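Glutathione S-transferase (Xanthomonas axonopodis pv. citri, PDB 6NV6) probably conjugates glutathione to electrophilic substrates, as a theta-class glutathione transferase of the citrus canker pathogen with glutathione bound in the crystal. Local coordinates at residues Val72-Pro85 / Gly155-Ser167. Numbering follows the deposited sequence.
Sequences VRYLAAQYAPALYP and GGRFAMGDIPLGS
Met-160 reaches from the approach to helix 163-174 into the angle between helix 68-79 and the turn after it, joining the thioredoxin-like and all-helical domains of the glutathione transferase fold. Its CG sits between the backbone N and carbonyl carbon (chi1 54°), and an extended chi2 carries the chain on to a bend at chi3 that turns CE against the helix. There CE meets CB of Ala-76 and the backbone of Arg-73, while the Met-160 and Arg-73 side chains cross at about a right angle, with SD 3.8 Å from Arg-73 CG. Tyr-84 lies alongside, pointing the same way: CE touches the ring edge, and SD stands obliquely 5.1 Å from the ring centroid, a Met-aromatic contact. Ala-77 CB lies over one face of this ring, offset toward the rim. Val-72 and Leu-83 share Ile-163, whose CD1 lies 4.1 Å from both Val-72 CG1 and Leu-83 CD1. The tight part of the contact is where the buried side chains of Val-72, Ala-76, Leu-83, Met-160 and Ile-163 converge.

Toward the 155-159 loop the contact is looser, with Phe-158 and Pro-85 partly exposed and Ala-82 exposed. Leu-83 CD2 approaches Phe-158 CE1 obliquely at 3.5 Å, and that ring also makes a cation-pi contact with Arg-195. Pro-85 turns CG and CD to Ala-159 CB, and Ala-82 barely takes part. Between the two regions the backbones join directly: Met-160 N donates to Leu-83 O over 2.9 Å, nearly straight at 164° and on a lone pair in the carbonyl plane.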
loop_
_atom_site.group_PDB
_atom_site.type_symbol
_atom_site.label_atom_id
_atom_site.label_comp_id
_atom_site.label_asym_id
_atom_site.label_seq_id
_atom_site.Cartn_x
_atom_site.Cartn_y
_atom_site.Cartn_z
ATOM N N VAL A 72 -6.983 7.779 -0.258
ATOM C CA VAL A 72 -7.202 6.896 -1.401
ATOM C C VAL A 72 -8.671 6.906 -1.781
ATOM O O VAL A 72 -9.036 7.195 -2.928
ATOM C CB VAL A 72 -6.715 5.466 -1.087
ATOM C CG1 VAL A 72 -7.226 4.468 -2.137
ATOM C CG2 VAL A 72 -5.184 5.417 -0.978
ATOM N N ARG A 73 -9.536 6.601 -0.809
ATOM C CA ARG A 73 -10.963 6.524 -1.085
ATOM C C ARG A 73 -11.462 7.819 -1.697
ATOM O O ARG A 73 -12.274 7.806 -2.630
ATOM C CB ARG A 73 -11.735 6.183 0.191
ATOM C CG ARG A 73 -11.664 4.700 0.544
ATOM C CD ARG A 73 -12.652 4.344 1.649
ATOM N NE ARG A 73 -12.208 4.906 2.922
ATOM C CZ ARG A 73 -11.448 4.250 3.797
ATOM N NH1 ARG A 73 -11.063 3.004 3.545
ATOM N NH2 ARG A 73 -11.072 4.837 4.929
ATOM N N TYR A 74 -10.947 8.946 -1.213
ATOM C CA TYR A 74 -11.324 10.227 -1.785
ATOM C C TYR A 74 -10.879 10.330 -3.244
ATOM O O TYR A 74 -11.701 10.556 -4.143
ATOM C CB TYR A 74 -10.734 11.363 -0.962
ATOM C CG TYR A 74 -10.880 12.666 -1.684
ATOM C CD1 TYR A 74 -12.140 13.204 -1.909
ATOM C CD2 TYR A 74 -9.775 13.331 -2.194
ATOM C CE1 TYR A 74 -12.291 14.389 -2.593
ATOM C CE2 TYR A 74 -9.910 14.514 -2.874
ATOM C CZ TYR A 74 -11.167 15.041 -3.071
ATOM O OH TYR A 74 -11.313 16.222 -3.752
ATOM N N LEU A 75 -9.574 10.160 -3.497
ATOM C CA LEU A 75 -9.045 10.345 -4.844
ATOM C C LEU A 75 -9.760 9.462 -5.859
ATOM O O LEU A 75 -10.022 9.894 -6.989
ATOM C CB LEU A 75 -7.539 10.080 -4.863
ATOM C CG LEU A 75 -6.735 11.312 -4.436
ATOM C CD1 LEU A 75 -5.277 10.961 -4.154
ATOM C CD2 LEU A 75 -6.849 12.420 -5.477
ATOM N N ALA A 76 -10.106 8.230 -5.482
ATOM C CA ALA A 76 -10.766 7.366 -6.457
ATOM C C ALA A 76 -12.218 7.785 -6.671
ATOM O O ALA A 76 -12.665 7.937 -7.813
ATOM C CB ALA A 76 -10.666 5.897 -6.037
ATOM N N ALA A 77 -12.968 7.991 -5.588
ATOM C CA ALA A 77 -14.345 8.448 -5.740
ATOM C C ALA A 77 -14.415 9.777 -6.495
ATOM O O ALA A 77 -15.287 9.967 -7.351
ATOM C CB ALA A 77 -15.011 8.573 -4.371
ATOM N N GLN A 78 -13.500 10.706 -6.202
ATOM C CA GLN A 78 -13.551 12.026 -6.828
ATOM C C GLN A 78 -12.976 12.029 -8.240
ATOM O O GLN A 78 -13.442 12.798 -9.088
ATOM C CB GLN A 78 -12.804 13.050 -5.967
ATOM C CG GLN A 78 -12.982 14.506 -6.383
ATOM C CD GLN A 78 -14.422 14.987 -6.264
ATOM O OE1 GLN A 78 -15.099 14.736 -5.268
ATOM N NE2 GLN A 78 -14.896 15.679 -7.288
ATOM N N TYR A 79 -11.976 11.195 -8.521
ATOM C CA TYR A 79 -11.226 11.327 -9.763
ATOM C C TYR A 79 -11.095 10.057 -10.578
ATOM O O TYR A 79 -10.810 10.160 -11.776
ATOM C CB TYR A 79 -9.811 11.871 -9.493
ATOM C CG TYR A 79 -9.817 13.258 -8.919
ATOM C CD1 TYR A 79 -10.202 14.343 -9.687
ATOM C CD2 TYR A 79 -9.465 13.486 -7.601
ATOM C CE1 TYR A 79 -10.225 15.622 -9.161
ATOM C CE2 TYR A 79 -9.487 14.756 -7.061
ATOM C CZ TYR A 79 -9.869 15.826 -7.845
ATOM O OH TYR A 79 -9.889 17.095 -7.307
ATOM N N ALA A 80 -11.259 8.877 -9.996
ATOM C CA ALA A 80 -11.067 7.625 -10.722
ATOM C C ALA A 80 -12.209 6.684 -10.379
ATOM O O ALA A 80 -12.042 5.744 -9.592
ATOM C CB ALA A 80 -9.712 7.004 -10.389
ATOM N N PRO A 81 -13.394 6.907 -10.951
ATOM C CA PRO A 81 -14.550 6.081 -10.571
ATOM C C PRO A 81 -14.418 4.640 -11.011
ATOM O O PRO A 81 -15.179 3.790 -10.529
ATOM C CB PRO A 81 -15.728 6.770 -11.277
ATOM C CG PRO A 81 -15.141 8.062 -11.886
ATOM C CD PRO A 81 -13.698 7.785 -12.094
ATOM N N ALA A 82 -13.486 4.346 -11.923
ATOM C CA ALA A 82 -13.162 2.958 -12.230
ATOM C C ALA A 82 -12.634 2.230 -11.005
ATOM O O ALA A 82 -12.711 0.995 -10.935
ATOM C CB ALA A 82 -12.138 2.897 -13.365
ATOM N N LEU A 83 -12.096 2.975 -10.032
ATOM C CA LEU A 83 -11.467 2.403 -8.852
ATOM C C LEU A 83 -12.376 2.350 -7.639
ATOM O O LEU A 83 -11.997 1.744 -6.628
ATOM C CB LEU A 83 -10.216 3.197 -8.490
ATOM C CG LEU A 83 -9.067 2.960 -9.457
ATOM C CD1 LEU A 83 -7.748 3.283 -8.791
ATOM C CD2 LEU A 83 -9.098 1.520 -9.977
ATOM N N TYR A 84 -13.551 2.975 -7.708
ATOM C CA TYR A 84 -14.477 3.059 -6.585
ATOM C C TYR A 84 -15.745 2.306 -6.956
ATOM O O TYR A 84 -16.621 2.866 -7.629
ATOM C CB TYR A 84 -14.773 4.525 -6.250
ATOM C CG TYR A 84 -15.763 4.771 -5.130
ATOM C CD1 TYR A 84 -17.130 4.743 -5.368
ATOM C CD2 TYR A 84 -15.330 5.039 -3.834
ATOM C CE1 TYR A 84 -18.040 4.963 -4.353
ATOM C CE2 TYR A 84 -16.236 5.275 -2.804
ATOM C CZ TYR A 84 -17.591 5.234 -3.075
ATOM O OH TYR A 84 -18.521 5.457 -2.085
ATOM N N PRO A 85 -15.875 1.029 -6.583
ATOM C CA PRO A 85 -17.109 0.288 -6.879
ATOM C C PRO A 85 -18.330 0.982 -6.290
ATOM O O PRO A 85 -18.349 1.358 -5.113
ATOM C CB PRO A 85 -16.868 -1.084 -6.236
ATOM C CG PRO A 85 -15.400 -1.197 -6.081
ATOM C CD PRO A 85 -14.895 0.204 -5.860
ATOM N N GLY A 155 -11.795 -7.918 -5.474
ATOM C CA GLY A 155 -12.685 -8.875 -6.093
ATOM C C GLY A 155 -12.277 -9.245 -7.506
ATOM O O GLY A 155 -11.095 -9.493 -7.775
ATOM N N GLY A 156 -13.243 -9.271 -8.424
ATOM C CA GLY A 156 -12.940 -9.709 -9.776
ATOM C C GLY A 156 -11.988 -8.779 -10.504
ATOM O O GLY A 156 -11.134 -9.227 -11.274
ATOM N N ARG A 157 -12.115 -7.476 -10.274
ATOM C CA ARG A 157 -11.272 -6.488 -10.921
ATOM C C ARG A 157 -10.542 -5.665 -9.865
ATOM O O ARG A 157 -11.022 -5.501 -8.738
ATOM C CB ARG A 157 -12.098 -5.571 -11.840
ATOM N N PHE A 158 -9.362 -5.175 -10.241
ATOM C CA PHE A 158 -8.601 -4.259 -9.403
ATOM C C PHE A 158 -9.425 -3.013 -9.063
ATOM O O PHE A 158 -10.216 -2.523 -9.871
ATOM C CB PHE A 158 -7.307 -3.896 -10.143
ATOM C CG PHE A 158 -6.569 -2.716 -9.580
ATOM C CD1 PHE A 158 -6.879 -1.436 -9.984
ATOM C CD2 PHE A 158 -5.514 -2.897 -8.694
ATOM C CE1 PHE A 158 -6.179 -0.343 -9.486
ATOM C CE2 PHE A 158 -4.810 -1.805 -8.191
ATOM C CZ PHE A 158 -5.143 -0.525 -8.591
ATOM N N ALA A 159 -9.238 -2.500 -7.853
ATOM C CA ALA A 159 -9.884 -1.256 -7.422
ATOM C C ALA A 159 -9.137 -0.737 -6.190
ATOM O O ALA A 159 -8.092 -1.277 -5.809
ATOM C CB ALA A 159 -11.374 -1.471 -7.156
ATOM N N MET A 160 -9.680 0.315 -5.569
ATOM C CA MET A 160 -9.008 0.985 -4.456
ATOM C C MET A 160 -8.629 0.024 -3.340
ATOM O O MET A 160 -7.643 0.260 -2.625
ATOM C CB MET A 160 -9.922 2.075 -3.908
ATOM C CG MET A 160 -11.314 1.540 -3.542
ATOM S SD MET A 160 -12.317 2.717 -2.622
ATOM C CE MET A 160 -11.723 4.192 -3.405
ATOM N N GLY A 161 -9.410 -1.047 -3.168
ATOM C CA GLY A 161 -9.169 -1.977 -2.083
ATOM C C GLY A 161 -7.818 -2.657 -2.154
ATOM O O GLY A 161 -7.270 -3.059 -1.125
ATOM N N ASP A 162 -7.253 -2.786 -3.353
ATOM C CA ASP A 162 -5.937 -3.399 -3.486
ATOM C C ASP A 162 -4.794 -2.449 -3.147
ATOM O O ASP A 162 -3.652 -2.901 -2.978
ATOM C CB ASP A 162 -5.740 -3.912 -4.913
ATOM C CG ASP A 162 -6.633 -5.080 -5.242
ATOM O OD1 ASP A 162 -7.823 -4.855 -5.575
ATOM O OD2 ASP A 162 -6.126 -6.221 -5.178
ATOM N N ILE A 163 -5.067 -1.156 -3.039
ATOM C CA ILE A 163 -4.011 -0.154 -3.029
ATOM C C ILE A 163 -3.259 -0.113 -1.698
ATOM O O ILE A 163 -2.023 -0.103 -1.720
ATOM C CB ILE A 163 -4.595 1.210 -3.410
ATOM C CG1 ILE A 163 -4.898 1.231 -4.905
ATOM C CG2 ILE A 163 -3.648 2.348 -3.036
ATOM C CD1 ILE A 163 -5.585 2.495 -5.368
ATOM N N PRO A 164 -3.913 -0.102 -0.524
ATOM C CA PRO A 164 -3.122 -0.035 0.723
ATOM C C PRO A 164 -2.177 -1.212 0.912
ATOM O O PRO A 164 -0.965 -1.000 1.101
ATOM C CB PRO A 164 -4.196 0.028 1.814
ATOM C CG PRO A 164 -5.372 0.613 1.134
ATOM C CD PRO A 164 -5.352 0.077 -0.255
ATOM N N LEU A 165 -2.678 -2.455 0.850
ATOM C CA LEU A 165 -1.770 -3.601 0.962
ATOM C C LEU A 165 -0.808 -3.686 -0.225
ATOM O O LEU A 165 0.344 -4.109 -0.058
ATOM C CB LEU A 165 -2.556 -4.901 1.091
ATOM C CG LEU A 165 -1.707 -6.135 1.396
ATOM C CD1 LEU A 165 -0.957 -5.982 2.719
ATOM C CD2 LEU A 165 -2.565 -7.386 1.409
ATOM N N GLY A 166 -1.261 -3.293 -1.424
ATOM C CA GLY A 166 -0.388 -3.310 -2.586
ATOM C C GLY A 166 0.826 -2.415 -2.429
ATOM O O GLY A 166 1.904 -2.728 -2.945
ATOM N N SER A 167 0.679 -1.301 -1.707
ATOM C CA SER A 167 1.818 -0.414 -1.503
ATOM C C SER A 167 2.791 -0.967 -0.470
ATOM O O SER A 167 3.990 -0.667 -0.533
ATOM C CB SER A 167 1.336 0.982 -1.102
ATOM O OG SER A 167 0.232 1.406 -1.884
#